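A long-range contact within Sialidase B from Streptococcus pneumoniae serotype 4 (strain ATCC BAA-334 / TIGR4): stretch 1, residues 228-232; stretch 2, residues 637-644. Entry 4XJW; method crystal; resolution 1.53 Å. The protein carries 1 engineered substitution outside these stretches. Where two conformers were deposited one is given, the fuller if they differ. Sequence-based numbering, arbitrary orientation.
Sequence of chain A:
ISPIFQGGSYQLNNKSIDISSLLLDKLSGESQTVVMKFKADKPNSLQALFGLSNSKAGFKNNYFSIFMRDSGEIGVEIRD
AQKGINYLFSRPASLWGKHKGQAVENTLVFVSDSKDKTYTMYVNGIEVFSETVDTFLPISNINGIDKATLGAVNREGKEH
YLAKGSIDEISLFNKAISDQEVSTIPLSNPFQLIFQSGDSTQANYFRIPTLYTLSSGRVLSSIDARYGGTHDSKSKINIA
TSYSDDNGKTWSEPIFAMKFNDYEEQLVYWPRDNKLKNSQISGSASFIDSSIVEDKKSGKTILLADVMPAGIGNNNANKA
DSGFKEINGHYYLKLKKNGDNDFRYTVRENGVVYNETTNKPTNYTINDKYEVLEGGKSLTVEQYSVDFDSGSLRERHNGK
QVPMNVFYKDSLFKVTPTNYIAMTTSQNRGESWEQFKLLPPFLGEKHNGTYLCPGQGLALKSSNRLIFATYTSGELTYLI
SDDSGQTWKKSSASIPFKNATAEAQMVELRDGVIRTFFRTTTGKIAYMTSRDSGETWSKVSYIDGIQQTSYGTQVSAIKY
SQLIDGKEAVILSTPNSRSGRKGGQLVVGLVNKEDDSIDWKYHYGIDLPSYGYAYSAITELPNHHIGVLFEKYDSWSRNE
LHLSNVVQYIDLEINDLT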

# COMPACT_ATOMS: atom_id res chain seq x y z
N GLY A 228 -9.91 2.91 -6.82
CA GLY A 228 -10.44 1.86 -7.68
C GLY A 228 -9.77 0.52 -7.41
O GLY A 228 -9.12 -0.07 -8.29
N GLY A 229 -9.95 0.02 -6.19
CA GLY A 229 -9.21 -1.16 -5.77
C GLY A 229 -7.73 -0.82 -5.63
O GLY A 229 -7.37 0.36 -5.57
N THR A 230 -6.88 -1.83 -5.60
CA THR A 230 -5.44 -1.63 -5.41
C THR A 230 -4.66 -1.42 -6.71
O THR A 230 -3.44 -1.24 -6.66
CB THR A 230 -4.81 -2.76 -4.60
OG1 THR A 230 -5.19 -4.03 -5.17
CG2 THR A 230 -5.27 -2.71 -3.15
N HIS A 231 -5.35 -1.45 -7.86
CA HIS A 231 -4.68 -1.35 -9.16
C HIS A 231 -3.79 -0.11 -9.32
O HIS A 231 -4.14 0.99 -8.86
CB HIS A 231 -5.71 -1.29 -10.30
CG HIS A 231 -6.58 -2.50 -10.42
ND1 HIS A 231 -6.08 -3.78 -10.43
CD2 HIS A 231 -7.92 -2.61 -10.56
CE1 HIS A 231 -7.08 -4.64 -10.57
NE2 HIS A 231 -8.21 -3.95 -10.66
N ASP A 232 -2.65 -0.29 -9.99
CA ASP A 232 -1.86 0.86 -10.43
C ASP A 232 -2.68 1.66 -11.44
O ASP A 232 -3.68 1.16 -11.98
CB ASP A 232 -0.58 0.43 -11.15
CG ASP A 232 0.40 -0.33 -10.27
OD1 ASP A 232 0.18 -0.47 -9.06
OD2 ASP A 232 1.41 -0.83 -10.85
N SER A 637 0.52 -10.91 -6.05
CA SER A 637 -0.43 -12.00 -6.25
C SER A 637 -1.79 -11.55 -6.77
O SER A 637 -2.40 -10.64 -6.22
CB SER A 637 -0.63 -12.78 -4.95
OG SER A 637 -1.72 -13.69 -5.09
N ARG A 638 -2.29 -12.22 -7.81
CA ARG A 638 -3.63 -11.91 -8.32
C ARG A 638 -4.74 -12.48 -7.42
O ARG A 638 -5.92 -12.30 -7.71
CB ARG A 638 -3.80 -12.42 -9.76
CG ARG A 638 -2.94 -11.71 -10.79
CD ARG A 638 -2.74 -10.21 -10.56
NE ARG A 638 -3.80 -9.36 -11.13
CZ ARG A 638 -3.72 -8.04 -11.26
NH1 ARG A 638 -2.63 -7.39 -10.86
NH2 ARG A 638 -4.73 -7.35 -11.78
N ASN A 639 -4.36 -13.15 -6.33
CA ASN A 639 -5.32 -13.60 -5.33
C ASN A 639 -5.48 -12.63 -4.17
O ASN A 639 -6.35 -12.82 -3.32
CB ASN A 639 -4.92 -14.97 -4.77
CG ASN A 639 -6.10 -15.68 -4.09
OD1 ASN A 639 -7.12 -15.94 -4.72
ND2 ASN A 639 -5.95 -15.99 -2.80
N GLU A 640 -4.63 -11.60 -4.12
CA GLU A 640 -4.64 -10.70 -2.96
C GLU A 640 -4.88 -9.24 -3.34
O GLU A 640 -4.46 -8.34 -2.62
CB GLU A 640 -3.36 -10.88 -2.12
CG GLU A 640 -3.15 -12.33 -1.68
CD GLU A 640 -2.19 -12.53 -0.53
OE1 GLU A 640 -1.61 -11.53 -0.02
OE2 GLU A 640 -2.02 -13.70 -0.11
N LEU A 641 -5.54 -9.02 -4.48
CA LEU A 641 -5.94 -7.68 -4.91
C LEU A 641 -7.01 -7.14 -3.98
O LEU A 641 -7.78 -7.90 -3.39
CB LEU A 641 -6.53 -7.74 -6.32
CG LEU A 641 -5.61 -8.32 -7.39
CD1 LEU A 641 -6.39 -8.46 -8.67
CD2 LEU A 641 -4.43 -7.40 -7.60
N HIS A 642 -7.04 -5.82 -3.83
CA HIS A 642 -8.19 -5.14 -3.22
C HIS A 642 -8.45 -5.53 -1.77
O HIS A 642 -9.58 -5.86 -1.39
CB HIS A 642 -9.46 -5.35 -4.06
CG HIS A 642 -9.23 -5.25 -5.54
ND1 HIS A 642 -8.37 -4.31 -6.09
CD2 HIS A 642 -9.69 -6.00 -6.57
CE1 HIS A 642 -8.34 -4.49 -7.41
NE2 HIS A 642 -9.14 -5.49 -7.73
N LEU A 643 -7.39 -5.47 -0.96
CA LEU A 643 -7.49 -5.72 0.47
C LEU A 643 -7.39 -4.40 1.20
O LEU A 643 -6.54 -3.57 0.85
CB LEU A 643 -6.36 -6.63 0.96
CG LEU A 643 -6.14 -7.95 0.21
CD1 LEU A 643 -4.92 -8.68 0.74
CD2 LEU A 643 -7.37 -8.83 0.29
N SER A 644 -8.24 -4.23 2.20
CA SER A 644 -8.21 -3.02 3.02
C SER A 644 -7.37 -3.16 4.29
O SER A 644 -7.31 -4.23 4.91
CB SER A 644 -9.62 -2.59 3.37
OG SER A 644 -10.33 -2.22 2.20
O HOH W 1 -3.61 -4.80 -9.85

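How does the first part of stretch 2 take its shape, and what does it send across? Ser-637 to Glu-640 form a type I beta turn, closed by a backbone hydrogen bond from Glu-640 N to Ser-637 O at 3.2 Å. The side chain of Ser-637 steadies the same bend, its OG accepting a hydrogen bond from Asn-639 N at 3.0 Å. Of these four residues, Arg-638 is the one that reaches stretch 1. Its CA-to-CB bond points sideways, but the long side chain, with its first three chi angles all m, carries the guanidinium to the edge of the His-231 ring, where Arg-638 NH2 lies 3.8 Å from His-231 CE1. A water also links the pair: its O lies 2.7 Å from His-231 ND1 and accepts a weak hydrogen bond from Arg-638 NH1 at 2.9 Å.

What does Leu-641 add? Its contribution is modest and nonpolar. Leu-641 CD1 comes within 4.3 Å of His-231 CE1, while Leu-641 CA lies 3.7 Å from Thr-230 OG1, so the residue packs beside two side chains of stretch 1 at once.

Why is His-642 the centre of the contact? It has the largest area covered by the other stretch, and it exchanges two hydrogen bonds with a single residue, Thr-230. The backbone His-642 N donates to Thr-230 OG1 at 2.9 Å, and Thr-230 N donates to His-642 ND1, also at 2.9 Å; both are close to straight, at 160° and 163°. Since ND1 accepts here, the imidazole presents a lone pair at that nitrogen. The threonine, with chi1 in the p well and its CB directed toward stretch 2, thus engages both the backbone and the ring of one histidine. The same ring turns its edge toward the face of His-231, with centroids 4.5 Å apart and planes at 87°; His-642 CE1 approaches His-231 NE2 to 3.3 Å.

How closely does the backbone of stretch 1 approach this ring, and what follows beyond it? Gly-229 CA lies 3.3 Å from His-642 ND1, and the CA atoms of Gly-229 and His-642 are 4.8 Å apart. An ideal CB on Gly-229 would fall 2.4 Å from His-642 ND1, a clash, so the absence of a side chain permits this approach; the positive phi of 69° also favours glycine. Beyond His-642 the contact fades: Leu-643 points its CB away, leaving its backbone N 4.1 Å from Thr-230 CG2, and Ser-644 makes no contact with stretch 1.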